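Local coordinates for protein hepatocyte growth factor-regulated tyrosine kinase substrate (Drosophila melanogaster, PDB 1DVP) that is essential for endosome membrane invagination and multivesicular body formation, dampens receptor tyrosine kinase signalling, and binds ubiquitin, phosphatidylinositol and zinc, at residues H57-S62 against E100-K105; L27-E32 against E67-N72; E108-W113 against H138-L143; V77-F82 against D121-I126. All coordinates share one frame; numbering follows the deposited sequence.

Interaction 1: H57-S62 against E100-K105; sequences HSSCYS and ENVRQK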
loop_
_atom_site.group_PDB
_atom_site.type_symbol
_atom_site.label_atom_id
_atom_site.label_comp_id
_atom_site.label_asym_id
_atom_site.label_seq_id
_atom_site.Cartn_x
_atom_site.Cartn_y
_atom_site.Cartn_z
ATOM N N HIS A 57 28.479 -12.807 -20.175
ATOM C CA HIS A 57 27.336 -12.697 -19.260
ATOM C C HIS A 57 27.796 -12.464 -17.810
ATOM O O HIS A 57 27.299 -11.561 -17.148
ATOM C CB HIS A 57 26.454 -13.942 -19.359
ATOM C CG HIS A 57 26.030 -14.255 -20.762
ATOM N ND1 HIS A 57 26.577 -15.290 -21.492
ATOM C CD2 HIS A 57 25.171 -13.620 -21.595
ATOM C CE1 HIS A 57 26.075 -15.274 -22.715
ATOM N NE2 HIS A 57 25.222 -14.272 -22.801
ATOM N N SER A 58 28.746 -13.266 -17.331
ATOM C CA SER A 58 29.286 -13.077 -15.991
ATOM C C SER A 58 29.893 -11.670 -15.846
ATOM O O SER A 58 29.726 -10.973 -14.817
ATOM C CB SER A 58 30.384 -14.100 -15.692
ATOM O OG SER A 58 29.874 -15.417 -15.648
ATOM N N SER A 59 30.628 -11.258 -16.872
ATOM C CA SER A 59 31.278 -9.954 -16.852
ATOM C C SER A 59 30.257 -8.822 -16.806
ATOM O O SER A 59 30.413 -7.865 -16.057
ATOM C CB SER A 59 32.179 -9.802 -18.075
ATOM O OG SER A 59 32.615 -8.472 -18.226
ATOM N N CYS A 60 29.196 -8.933 -17.588
ATOM C CA CYS A 60 28.216 -7.880 -17.587
ATOM C C CYS A 60 27.382 -7.887 -16.313
ATOM O O CYS A 60 26.966 -6.828 -15.850
ATOM C CB CYS A 60 27.301 -7.982 -18.805
ATOM S SG CYS A 60 26.485 -6.408 -19.120
ATOM N N TYR A 61 27.122 -9.077 -15.776
ATOM C CA TYR A 61 26.372 -9.211 -14.545
ATOM C C TYR A 61 27.131 -8.541 -13.388
ATOM O O TYR A 61 26.508 -7.856 -12.564
ATOM C CB TYR A 61 26.108 -10.696 -14.208
ATOM C CG TYR A 61 24.856 -11.287 -14.835
ATOM C CD1 TYR A 61 23.690 -10.526 -14.995
ATOM C CD2 TYR A 61 24.826 -12.614 -15.233
ATOM C CE1 TYR A 61 22.531 -11.076 -15.547
ATOM C CE2 TYR A 61 23.687 -13.191 -15.784
ATOM C CZ TYR A 61 22.538 -12.425 -15.949
ATOM O OH TYR A 61 21.432 -13.000 -16.567
ATOM N N SER A 62 28.459 -8.713 -13.343
ATOM C CA SER A 62 29.249 -8.110 -12.274
ATOM C C SER A 62 29.117 -6.587 -12.353
ATOM O O SER A 62 29.199 -5.930 -11.341
ATOM C CB SER A 62 30.742 -8.547 -12.311
ATOM O OG SER A 62 31.518 -7.802 -13.239
ATOM N N GLU A 100 31.140 -6.312 -26.499
ATOM C CA GLU A 100 30.533 -5.007 -26.705
ATOM C C GLU A 100 29.449 -4.766 -25.660
ATOM O O GLU A 100 29.298 -3.654 -25.171
ATOM C CB GLU A 100 29.919 -4.934 -28.105
ATOM C CG GLU A 100 29.261 -3.610 -28.472
ATOM C CD GLU A 100 30.248 -2.477 -28.627
ATOM O OE1 GLU A 100 29.810 -1.335 -28.899
ATOM O OE2 GLU A 100 31.465 -2.709 -28.478
ATOM N N ASN A 101 28.698 -5.816 -25.329
ATOM C CA ASN A 101 27.629 -5.715 -24.328
ATOM C C ASN A 101 28.225 -5.193 -23.011
ATOM O O ASN A 101 27.587 -4.426 -22.281
ATOM C CB ASN A 101 26.978 -7.091 -24.101
ATOM C CG ASN A 101 27.864 -8.024 -23.290
ATOM O OD1 ASN A 101 29.060 -8.157 -23.573
ATOM N ND2 ASN A 101 27.285 -8.674 -22.276
ATOM N N VAL A 102 29.453 -5.617 -22.730
ATOM C CA VAL A 102 30.165 -5.205 -21.530
ATOM C C VAL A 102 30.574 -3.736 -21.633
ATOM O O VAL A 102 30.446 -2.971 -20.667
ATOM C CB VAL A 102 31.442 -6.040 -21.324
ATOM C CG1 VAL A 102 32.144 -5.593 -20.055
ATOM C CG2 VAL A 102 31.105 -7.517 -21.255
ATOM N N ARG A 103 31.090 -3.355 -22.806
ATOM C CA ARG A 103 31.533 -1.987 -23.061
ATOM C C ARG A 103 30.372 -0.973 -23.009
ATOM O O ARG A 103 30.531 0.141 -22.476
ATOM C CB ARG A 103 32.237 -1.910 -24.423
ATOM C CG ARG A 103 32.308 -0.501 -24.973
ATOM C CD ARG A 103 33.048 -0.458 -26.312
ATOM N NE ARG A 103 34.304 -1.191 -26.224
ATOM C CZ ARG A 103 34.500 -2.413 -26.711
ATOM N NH1 ARG A 103 33.521 -3.055 -27.340
ATOM N NH2 ARG A 103 35.675 -2.999 -26.545
ATOM N N GLN A 104 29.227 -1.369 -23.567
ATOM C CA GLN A 104 28.029 -0.536 -23.573
ATOM C C GLN A 104 27.516 -0.300 -22.150
ATOM O O GLN A 104 27.138 0.818 -21.789
ATOM C CB GLN A 104 26.912 -1.181 -24.400
ATOM C CG GLN A 104 27.058 -0.980 -25.908
ATOM C CD GLN A 104 27.641 0.381 -26.241
ATOM O OE1 GLN A 104 28.841 0.507 -26.405
ATOM N NE2 GLN A 104 26.799 1.403 -26.312
ATOM N N LYS A 105 27.526 -1.352 -21.342
ATOM C CA LYS A 105 27.035 -1.235 -19.978
ATOM C C LYS A 105 27.935 -0.322 -19.165
ATOM O O LYS A 105 27.456 0.466 -18.351
ATOM C CB LYS A 105 26.929 -2.625 -19.323
ATOM C CG LYS A 105 26.381 -2.607 -17.889
ATOM C CD LYS A 105 24.952 -2.054 -17.803
ATOM C CE LYS A 105 24.529 -1.896 -16.327
ATOM N NZ LYS A 105 23.093 -1.517 -16.186
#
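Cys60 and Val102 sit where two near-parallel helices of the VHS superhelix come side by side, with Cys60 and its neighbour Ser59 forming one side of the contact. The short axes of 57-62 and 100-105 run in the same direction, 9° apart and separated by 9.1 Å, and the CA atoms of Cys60 and Val102 lie 5.1 Å from each other. The thiol of Cys60, turned anti to the backbone N (chi1 -160°), reaches across so that SG rests 3.8 Å from CB of Lys105, while CB of the same cysteine meets ND2 of Asn101 at 3.5 Å. One residue earlier, Ser59 lays its hydroxyl against both methyls of Val102, OG standing 3.4 Å from CG1 and 3.5 Å from CG2. That oxygen is buried, but it is satisfied within its own neighbourhood by a hydrogen bond with the carbonyl O of Met51, so the valine meets a polar atom already engaged. Lys105 contributes the base of its chain here; a bend at chi2 (62°) turns CD, and NZ ends in salt bridges with Glu67 and Glu108. Val102 and Ser59 both also pack on Phe93 of helix 84-96, which lies between the two helices in sequence, and Val102 and Lys105 touch Leu63 farther along helix 56-72.

Interaction 2: L27-E32 against E67-N72; sequences LLICDE and ESIVKN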
loop_
_atom_site.group_PDB
_atom_site.type_symbol
_atom_site.label_atom_id
_atom_site.label_comp_id
_atom_site.label_asym_id
_atom_site.label_seq_id
_atom_site.Cartn_x
_atom_site.Cartn_y
_atom_site.Cartn_z
ATOM N N LEU A 27 20.653 -8.161 -3.687
ATOM C CA LEU A 27 20.124 -7.443 -2.552
ATOM C C LEU A 27 20.853 -7.944 -1.273
ATOM O O LEU A 27 21.123 -7.161 -0.352
ATOM C CB LEU A 27 18.584 -7.626 -2.488
ATOM C CG LEU A 27 17.878 -6.959 -3.711
ATOM C CD1 LEU A 27 16.370 -7.117 -3.624
ATOM C CD2 LEU A 27 18.288 -5.454 -3.801
ATOM N N LEU A 28 21.163 -9.244 -1.223
ATOM C CA LEU A 28 21.926 -9.812 -0.084
ATOM C C LEU A 28 23.340 -9.156 -0.039
ATOM O O LEU A 28 23.845 -8.816 1.045
ATOM C CB LEU A 28 22.060 -11.340 -0.241
ATOM C CG LEU A 28 20.926 -12.237 0.266
ATOM C CD1 LEU A 28 21.214 -13.715 -0.074
ATOM C CD2 LEU A 28 20.820 -12.091 1.863
ATOM N N ILE A 29 23.976 -8.990 -1.198
ATOM C CA ILE A 29 25.288 -8.353 -1.273
ATOM C C ILE A 29 25.191 -6.924 -0.707
ATOM O O ILE A 29 25.968 -6.559 0.156
ATOM C CB ILE A 29 25.860 -8.363 -2.741
ATOM C CG1 ILE A 29 26.340 -9.776 -3.080
ATOM C CG2 ILE A 29 27.066 -7.351 -2.889
ATOM C CD1 ILE A 29 26.736 -9.976 -4.489
ATOM N N CYS A 30 24.193 -6.148 -1.143
ATOM C CA CYS A 30 24.035 -4.783 -0.626
ATOM C C CYS A 30 23.889 -4.765 0.892
ATOM O O CYS A 30 24.532 -3.971 1.554
ATOM C CB CYS A 30 22.833 -4.115 -1.287
ATOM S SG CYS A 30 23.109 -3.913 -3.048
ATOM N N ASP A 31 23.039 -5.622 1.449
ATOM C CA ASP A 31 22.890 -5.702 2.910
ATOM C C ASP A 31 24.219 -6.084 3.608
ATOM O O ASP A 31 24.593 -5.491 4.637
ATOM C CB ASP A 31 21.806 -6.731 3.276
ATOM C CG ASP A 31 20.381 -6.179 3.070
ATOM O OD1 ASP A 31 20.223 -4.932 3.083
ATOM O OD2 ASP A 31 19.452 -6.991 2.919
ATOM N N GLU A 32 24.931 -7.089 3.061
ATOM C CA GLU A 32 26.204 -7.512 3.679
ATOM C C GLU A 32 27.178 -6.339 3.764
ATOM O O GLU A 32 27.887 -6.220 4.750
ATOM C CB GLU A 32 26.855 -8.697 2.926
ATOM C CG GLU A 32 25.936 -9.921 2.866
ATOM C CD GLU A 32 26.433 -11.127 2.039
ATOM O OE1 GLU A 32 26.581 -11.048 0.788
ATOM O OE2 GLU A 32 26.635 -12.186 2.670
ATOM N N GLU A 67 26.636 -1.554 -10.144
ATOM C CA GLU A 67 25.650 -0.486 -10.212
ATOM C C GLU A 67 24.808 -0.458 -8.925
ATOM O O GLU A 67 24.502 0.606 -8.377
ATOM C CB GLU A 67 24.759 -0.710 -11.421
ATOM C CG GLU A 67 23.573 0.268 -11.585
ATOM C CD GLU A 67 22.723 -0.129 -12.800
ATOM O OE1 GLU A 67 23.150 -1.083 -13.511
ATOM O OE2 GLU A 67 21.654 0.478 -13.048
ATOM N N SER A 68 24.454 -1.654 -8.456
ATOM C CA SER A 68 23.635 -1.819 -7.265
ATOM C C SER A 68 24.274 -1.402 -5.965
ATOM O O SER A 68 23.597 -0.799 -5.139
ATOM C CB SER A 68 23.160 -3.274 -7.135
ATOM O OG SER A 68 22.385 -3.615 -8.245
ATOM N N ILE A 69 25.543 -1.727 -5.744
ATOM C CA ILE A 69 26.123 -1.310 -4.467
ATOM C C ILE A 69 26.409 0.197 -4.461
ATOM O O ILE A 69 26.341 0.844 -3.422
ATOM C CB ILE A 69 27.412 -2.139 -4.089
ATOM C CG1 ILE A 69 28.543 -1.904 -5.100
ATOM C CG2 ILE A 69 27.075 -3.633 -4.064
ATOM C CD1 ILE A 69 29.911 -2.468 -4.613
ATOM N N VAL A 70 26.696 0.759 -5.636
ATOM C CA VAL A 70 26.957 2.183 -5.712
ATOM C C VAL A 70 25.643 2.836 -5.404
ATOM O O VAL A 70 25.562 3.843 -4.701
ATOM C CB VAL A 70 27.421 2.629 -7.134
ATOM C CG1 VAL A 70 27.274 4.188 -7.291
ATOM C CG2 VAL A 70 28.868 2.251 -7.334
ATOM N N LYS A 71 24.578 2.274 -5.943
ATOM C CA LYS A 71 23.286 2.858 -5.690
ATOM C C LYS A 71 22.697 2.603 -4.273
ATOM O O LYS A 71 22.026 3.487 -3.704
ATOM C CB LYS A 71 22.302 2.373 -6.737
ATOM C CG LYS A 71 20.918 2.872 -6.519
ATOM C CD LYS A 71 20.144 2.808 -7.789
ATOM C CE LYS A 71 19.221 1.604 -7.768
ATOM N NZ LYS A 71 18.446 1.567 -9.049
ATOM N N ASN A 72 22.934 1.412 -3.724
ATOM C CA ASN A 72 22.357 1.050 -2.431
ATOM C C ASN A 72 23.260 1.059 -1.212
ATOM O O ASN A 72 22.788 0.775 -0.117
ATOM C CB ASN A 72 21.728 -0.357 -2.505
ATOM C CG ASN A 72 20.598 -0.420 -3.483
ATOM O OD1 ASN A 72 19.877 0.567 -3.677
ATOM N ND2 ASN A 72 20.429 -1.562 -4.110
#
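Cys30 faces Asn72 and Ile69 in the VHS domain, an all-helical superhelix in which helix 23-34 packs against the C-terminal end of helix 56-72; the contact is buried with help from the second subunit. The short axes are 9.6 Å apart and inclined at -45°, and the nearest CA atoms, those of Cys30 and Ile69, are separated by 5.6 Å. The tight part gathers round one sulfur. With SG anti to the carbonyl carbon (chi1 -65°), Cys30 points it among the carbonyl O of Ser68, CG2 of Ile69 and the side chain of Asn72. Beside it the branch methyls of Ile29 and Ile69 meet, CG2 to CG2 at 3.9 Å, as the two side chains cross obliquely. The looser margin is at Leu27, whose CD2 comes no nearer than 4.5 Å to ND2 of Asn72. That margin is covered by another chain: Phe173 of the second subunit packs on Leu27, Cys30 and Asn72, while Asp31 accepts hydrogen bonds from the backbone N atoms of Phe173 and Thr174 of that subunit. OD1 of Asn72 is held by the backbone N of Asp153, and its other branch carries the closest approach to the thiol, ND2 to Cys30 SG at 3.7 Å.

Interaction 3: E108-W113 against H138-L143; sequences ELVQTW and HTFPEL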
loop_
_atom_site.group_PDB
_atom_site.type_symbol
_atom_site.label_atom_id
_atom_site.label_comp_id
_atom_site.label_asym_id
_atom_site.label_seq_id
_atom_site.Cartn_x
_atom_site.Cartn_y
_atom_site.Cartn_z
ATOM N N GLU A 108 27.325 3.326 -20.161
ATOM C CA GLU A 108 26.085 3.775 -19.529
ATOM C C GLU A 108 26.310 4.137 -18.037
ATOM O O GLU A 108 25.860 5.184 -17.584
ATOM C CB GLU A 108 25.031 2.657 -19.650
ATOM C CG GLU A 108 23.758 2.805 -18.788
ATOM C CD GLU A 108 23.096 1.431 -18.518
ATOM O OE1 GLU A 108 22.964 1.042 -17.340
ATOM O OE2 GLU A 108 22.731 0.731 -19.495
ATOM N N LEU A 109 27.023 3.288 -17.299
ATOM C CA LEU A 109 27.275 3.509 -15.871
ATOM C C LEU A 109 28.098 4.772 -15.654
ATOM O O LEU A 109 27.790 5.584 -14.791
ATOM C CB LEU A 109 27.980 2.290 -15.234
ATOM C CG LEU A 109 27.166 0.967 -15.211
ATOM C CD1 LEU A 109 27.966 -0.117 -14.523
ATOM C CD2 LEU A 109 25.842 1.137 -14.488
ATOM N N VAL A 110 29.147 4.934 -16.452
ATOM C CA VAL A 110 29.985 6.128 -16.339
ATOM C C VAL A 110 29.139 7.395 -16.441
ATOM O O VAL A 110 29.306 8.295 -15.666
ATOM C CB VAL A 110 31.030 6.177 -17.453
ATOM C CG1 VAL A 110 31.609 7.634 -17.558
ATOM C CG2 VAL A 110 32.124 5.160 -17.185
ATOM N N GLN A 111 28.231 7.434 -17.415
ATOM C CA GLN A 111 27.342 8.571 -17.669
ATOM C C GLN A 111 26.291 8.696 -16.571
ATOM O O GLN A 111 25.982 9.802 -16.096
ATOM C CB GLN A 111 26.667 8.389 -19.042
ATOM C CG GLN A 111 25.533 9.340 -19.319
ATOM C CD GLN A 111 24.902 9.132 -20.696
ATOM O OE1 GLN A 111 24.284 8.090 -20.972
ATOM N NE2 GLN A 111 25.074 10.119 -21.574
ATOM N N THR A 112 25.722 7.559 -16.162
ATOM C CA THR A 112 24.745 7.587 -15.084
ATOM C C THR A 112 25.415 8.186 -13.868
ATOM O O THR A 112 24.875 9.051 -13.192
ATOM C CB THR A 112 24.281 6.177 -14.691
ATOM O OG1 THR A 112 23.489 5.626 -15.755
ATOM C CG2 THR A 112 23.461 6.260 -13.354
ATOM N N TRP A 113 26.614 7.704 -13.594
ATOM C CA TRP A 113 27.328 8.187 -12.436
ATOM C C TRP A 113 27.752 9.654 -12.569
ATOM O O TRP A 113 27.785 10.395 -11.578
ATOM C CB TRP A 113 28.523 7.269 -12.176
ATOM C CG TRP A 113 28.089 5.858 -11.757
ATOM C CD1 TRP A 113 26.940 5.528 -11.089
ATOM C CD2 TRP A 113 28.843 4.649 -11.883
ATOM N NE1 TRP A 113 26.932 4.191 -10.789
ATOM C CE2 TRP A 113 28.088 3.618 -11.256
ATOM C CE3 TRP A 113 30.086 4.322 -12.449
ATOM C CZ2 TRP A 113 28.542 2.283 -11.185
ATOM C CZ3 TRP A 113 30.539 2.975 -12.373
ATOM C CH2 TRP A 113 29.765 1.985 -11.747
ATOM N N HIS A 138 34.235 7.766 -28.349
ATOM C CA HIS A 138 33.198 6.885 -27.811
ATOM C C HIS A 138 31.844 7.585 -27.790
ATOM O O HIS A 138 31.754 8.750 -27.418
ATOM C CB HIS A 138 33.561 6.446 -26.390
ATOM C CG HIS A 138 34.667 5.438 -26.322
ATOM N ND1 HIS A 138 34.488 4.115 -26.658
ATOM C CD2 HIS A 138 35.963 5.558 -25.947
ATOM C CE1 HIS A 138 35.626 3.463 -26.493
ATOM N NE2 HIS A 138 36.537 4.314 -26.060
ATOM N N THR A 139 30.805 6.865 -28.218
ATOM C CA THR A 139 29.425 7.362 -28.241
ATOM C C THR A 139 28.713 6.819 -26.988
ATOM O O THR A 139 28.825 5.628 -26.686
ATOM C CB THR A 139 28.647 6.851 -29.494
ATOM O OG1 THR A 139 29.232 7.380 -30.695
ATOM C CG2 THR A 139 27.183 7.278 -29.422
ATOM N N PHE A 140 27.986 7.671 -26.264
ATOM C CA PHE A 140 27.299 7.218 -25.055
ATOM C C PHE A 140 25.832 6.914 -25.285
ATOM O O PHE A 140 25.194 7.539 -26.124
ATOM C CB PHE A 140 27.440 8.242 -23.918
ATOM C CG PHE A 140 28.753 8.161 -23.194
ATOM C CD1 PHE A 140 29.909 8.714 -23.747
ATOM C CD2 PHE A 140 28.849 7.490 -21.985
ATOM C CE1 PHE A 140 31.135 8.598 -23.107
ATOM C CE2 PHE A 140 30.072 7.368 -21.337
ATOM C CZ PHE A 140 31.221 7.924 -21.900
ATOM N N PRO A 141 25.279 5.948 -24.525
ATOM C CA PRO A 141 23.874 5.532 -24.626
ATOM C C PRO A 141 22.929 6.684 -24.352
ATOM O O PRO A 141 23.354 7.784 -23.984
ATOM C CB PRO A 141 23.751 4.441 -23.565
ATOM C CG PRO A 141 25.179 3.895 -23.460
ATOM C CD PRO A 141 25.991 5.156 -23.503
ATOM N N GLU A 142 21.643 6.428 -24.525
ATOM C CA GLU A 142 20.648 7.455 -24.287
ATOM C C GLU A 142 20.461 7.680 -22.798
ATOM O O GLU A 142 20.348 6.731 -22.015
ATOM C CB GLU A 142 19.324 7.060 -24.931
ATOM C CG GLU A 142 19.241 7.463 -26.387
ATOM C CD GLU A 142 18.657 8.850 -26.563
ATOM O OE1 GLU A 142 17.416 8.938 -26.780
ATOM O OE2 GLU A 142 19.439 9.835 -26.470
ATOM N N LEU A 143 20.422 8.949 -22.417
ATOM C CA LEU A 143 20.254 9.316 -21.029
ATOM C C LEU A 143 18.838 9.035 -20.567
ATOM O O LEU A 143 17.882 9.198 -21.319
ATOM C CB LEU A 143 20.588 10.796 -20.841
ATOM C CG LEU A 143 21.202 11.197 -19.497
ATOM C CD1 LEU A 143 20.181 11.063 -18.406
ATOM C CD2 LEU A 143 22.407 10.338 -19.195
#
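Phe140 packs against Val110 and Gln111 of helix 100-116, and with Pro141 it supplies most of the apolar contact. The phenyl ring is met obliquely from the helix: CB of Gln111 approaches CD2 of Phe140 at 3.8 Å, and CG1 of Val110 lies 4.1 Å from CE2, the valine and phenylalanine side chains crossing at about a right angle. Pro141 rests its CG 4.0 Å from CB of Glu108, next to the CA pair that brings the two backbones nearest, Glu108 and Pro141 at 5.8 Å. In fold terms, the chain has left helix 125-135, the last helix of the VHS superhelix, and 138-143 runs as an extended strap across helix 100-116; Met130 of that last helix touches both Gln111 and Phe140. The buried side chain of Gln111 has CG anti to the backbone N (chi1 169°) and is extended beyond it, which brings its end close to the backbone of Pro141. An alanine here would probably leave a gap between the helix and the backbone of Pro141 where the rest of the side chain lay. Among the charged groups, Glu108 directs OE1 to a salt bridge with Lys105 one turn earlier on the same helix.

Interaction 4: V77-F82 against D121-I126; sequences VHEEVF and DKYQAI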
loop_
_atom_site.group_PDB
_atom_site.type_symbol
_atom_site.label_atom_id
_atom_site.label_comp_id
_atom_site.label_asym_id
_atom_site.label_seq_id
_atom_site.Cartn_x
_atom_site.Cartn_y
_atom_site.Cartn_z
ATOM N N VAL A 77 30.936 3.028 -0.174
ATOM C CA VAL A 77 31.205 2.439 -1.471
ATOM C C VAL A 77 31.654 3.506 -2.483
ATOM O O VAL A 77 32.565 3.281 -3.262
ATOM C CB VAL A 77 29.939 1.663 -1.982
ATOM C CG1 VAL A 77 30.023 1.385 -3.469
ATOM C CG2 VAL A 77 29.811 0.354 -1.208
ATOM N N HIS A 78 31.021 4.667 -2.451
ATOM C CA HIS A 78 31.357 5.743 -3.377
ATOM C C HIS A 78 32.816 6.154 -3.269
ATOM O O HIS A 78 33.482 6.410 -4.264
ATOM C CB HIS A 78 30.452 6.947 -3.115
ATOM C CG HIS A 78 28.987 6.634 -3.254
ATOM N ND1 HIS A 78 27.998 7.485 -2.810
ATOM C CD2 HIS A 78 28.352 5.574 -3.810
ATOM C CE1 HIS A 78 26.817 6.961 -3.089
ATOM N NE2 HIS A 78 27.005 5.805 -3.698
ATOM N N GLU A 79 33.319 6.192 -2.052
ATOM C CA GLU A 79 34.698 6.587 -1.840
ATOM C C GLU A 79 35.671 5.514 -2.281
ATOM O O GLU A 79 36.745 5.828 -2.795
ATOM C CB GLU A 79 34.893 6.938 -0.372
ATOM C CG GLU A 79 34.135 8.191 -0.009
ATOM C CD GLU A 79 33.820 8.297 1.465
ATOM O OE1 GLU A 79 33.068 9.230 1.824
ATOM O OE2 GLU A 79 34.308 7.459 2.262
ATOM N N GLU A 80 35.292 4.255 -2.099
ATOM C CA GLU A 80 36.142 3.149 -2.494
ATOM C C GLU A 80 36.213 3.079 -3.997
ATOM O O GLU A 80 37.274 2.837 -4.564
ATOM C CB GLU A 80 35.579 1.806 -2.005
ATOM C CG GLU A 80 36.266 0.595 -2.660
ATOM C CD GLU A 80 37.670 0.349 -2.123
ATOM O OE1 GLU A 80 38.522 -0.220 -2.843
ATOM O OE2 GLU A 80 37.922 0.717 -0.959
ATOM N N VAL A 81 35.063 3.303 -4.627
ATOM C CA VAL A 81 34.926 3.209 -6.071
ATOM C C VAL A 81 35.393 4.358 -6.991
ATOM O O VAL A 81 36.191 4.127 -7.911
ATOM C CB VAL A 81 33.448 2.884 -6.429
ATOM C CG1 VAL A 81 33.241 2.959 -7.914
ATOM C CG2 VAL A 81 33.069 1.496 -5.892
ATOM N N PHE A 82 34.883 5.570 -6.759
ATOM C CA PHE A 82 35.183 6.710 -7.616
ATOM C C PHE A 82 36.478 7.452 -7.306
ATOM O O PHE A 82 36.475 8.575 -6.783
ATOM C CB PHE A 82 33.993 7.682 -7.604
ATOM C CG PHE A 82 32.691 7.037 -8.018
ATOM C CD1 PHE A 82 31.610 7.009 -7.153
ATOM C CD2 PHE A 82 32.567 6.425 -9.264
ATOM C CE1 PHE A 82 30.415 6.375 -7.522
ATOM C CE2 PHE A 82 31.379 5.787 -9.647
ATOM C CZ PHE A 82 30.306 5.760 -8.782
ATOM N N ASP A 121 30.893 17.396 -4.399
ATOM C CA ASP A 121 32.278 17.852 -4.391
ATOM C C ASP A 121 33.214 16.649 -4.525
ATOM O O ASP A 121 34.018 16.571 -5.469
ATOM C CB ASP A 121 32.592 18.611 -3.086
ATOM C CG ASP A 121 32.706 20.125 -3.288
ATOM O OD1 ASP A 121 33.294 20.559 -4.307
ATOM O OD2 ASP A 121 32.225 20.886 -2.420
ATOM N N LYS A 122 33.096 15.710 -3.591
ATOM C CA LYS A 122 33.935 14.508 -3.588
ATOM C C LYS A 122 34.136 13.791 -4.939
ATOM O O LYS A 122 35.253 13.370 -5.257
ATOM C CB LYS A 122 33.411 13.506 -2.542
ATOM C CG LYS A 122 33.789 13.848 -1.088
ATOM C CD LYS A 122 33.428 12.745 -0.086
ATOM C CE LYS A 122 31.917 12.573 0.095
ATOM N NZ LYS A 122 31.247 13.738 0.757
ATOM N N TYR A 123 33.084 13.672 -5.750
ATOM C CA TYR A 123 33.219 12.959 -7.021
ATOM C C TYR A 123 33.170 13.853 -8.260
ATOM O O TYR A 123 32.416 14.842 -8.303
ATOM C CB TYR A 123 32.152 11.857 -7.059
ATOM C CG TYR A 123 32.013 11.220 -5.691
ATOM C CD1 TYR A 123 30.830 11.340 -4.959
ATOM C CD2 TYR A 123 33.115 10.643 -5.059
ATOM C CE1 TYR A 123 30.752 10.921 -3.639
ATOM C CE2 TYR A 123 33.047 10.225 -3.735
ATOM C CZ TYR A 123 31.867 10.370 -3.030
ATOM O OH TYR A 123 31.807 9.988 -1.712
ATOM N N GLN A 124 34.004 13.519 -9.255
ATOM C CA GLN A 124 34.090 14.279 -10.516
ATOM C C GLN A 124 35.064 13.630 -11.526
ATOM O O GLN A 124 35.037 13.918 -12.731
ATOM C CB GLN A 124 34.498 15.722 -10.203
ATOM C CG GLN A 124 35.936 16.105 -10.563
ATOM C CD GLN A 124 36.013 16.864 -11.885
ATOM O OE1 GLN A 124 37.070 17.396 -12.262
ATOM N NE2 GLN A 124 34.891 16.917 -12.598
ATOM N N ALA A 125 35.927 12.754 -11.013
ATOM C CA ALA A 125 36.879 12.011 -11.836
ATOM C C ALA A 125 36.052 11.226 -12.843
ATOM O O ALA A 125 36.548 10.790 -13.886
ATOM C CB ALA A 125 37.679 11.052 -10.971
ATOM N N ILE A 126 34.777 11.040 -12.495
ATOM C CA ILE A 126 33.830 10.337 -13.336
ATOM C C ILE A 126 33.430 11.268 -14.467
ATOM O O ILE A 126 33.496 10.879 -15.629
ATOM C CB ILE A 126 32.543 9.945 -12.560
ATOM C CG1 ILE A 126 32.830 9.840 -11.069
ATOM C CG2 ILE A 126 32.030 8.604 -13.066
ATOM C CD1 ILE A 126 31.587 9.720 -10.243
#
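Tyr123 and Ile126 together meet the end of helix 74-81, where Phe82, the first residue to leave helical geometry, turns its ring into the contact. The first shell has two centres. At one, CD1 of Ile126 lies over a face of the Phe82 ring, 3.8 Å from the centroid and 21° off the normal, a CH-pi contact; its nearest ring atom is CD2, at 3.6 Å. CG of Phe82 is anti to the carbonyl carbon (chi1 -56°), which helps bring the ring against Ile126. At the other, the phenol of Tyr123 lies against the last turn of the helix. Its OH is 3.4 Å from CG of Glu79, which comes at the ring edge, and 3.6 Å from CB of His78. The Phe82 and Tyr123 rings are inclined at 56°, with CB of Phe82 4.0 Å from CD2 of Tyr123. An alanine in place of Tyr123 would probably leave CB of His78 and CG of Glu79 without the phenol they pack against, and CB of Phe82 without its contact with the tyrosine ring.

Around these groups a second shell packs. Val81 CG1 covers the Phe82 face opposite Ile126, and Trp113 meets that ring edge-to-face. Phe117 meets the rings of His78, Phe82 and Tyr123, extending the cluster in the VHS helical fold, and NE2 of His78 is hydrogen-bonded to the carbonyl O of Val70. At the outer border, Glu79 and Lys122 bring opposite charges near each other, OE1 to NZ at 5.0 Å. The contact thus rests chiefly on aromatic and aliphatic packing, to which this charge pair would probably add only modest attraction.

How the interactions relate
The four contacts illustrate how a helical superhelix is knitted through shared helices. Helix 56-72 serves interactions 1 and 2, whose centres are 18 Å apart, and a salt bridge from Lys105 NZ to Glu67 OE1 (2.7 Å) joins them. Helix 100-116 likewise carries interactions 1 and 3, with Pro141 packing on Gln104. Interactions 2, 3 and 4 converge on Val70, Trp113 and Phe82: Val70 CG1 is 3.5 Å from Trp113 NE1, and Trp113 CE3 is 3.4 Å from Phe82 CE2. Interactions 1 and 4 do not touch, their nearest atoms lying about 10 Å apart. All four belong to the VHS domain, away from the zinc sites of the FYVE finger.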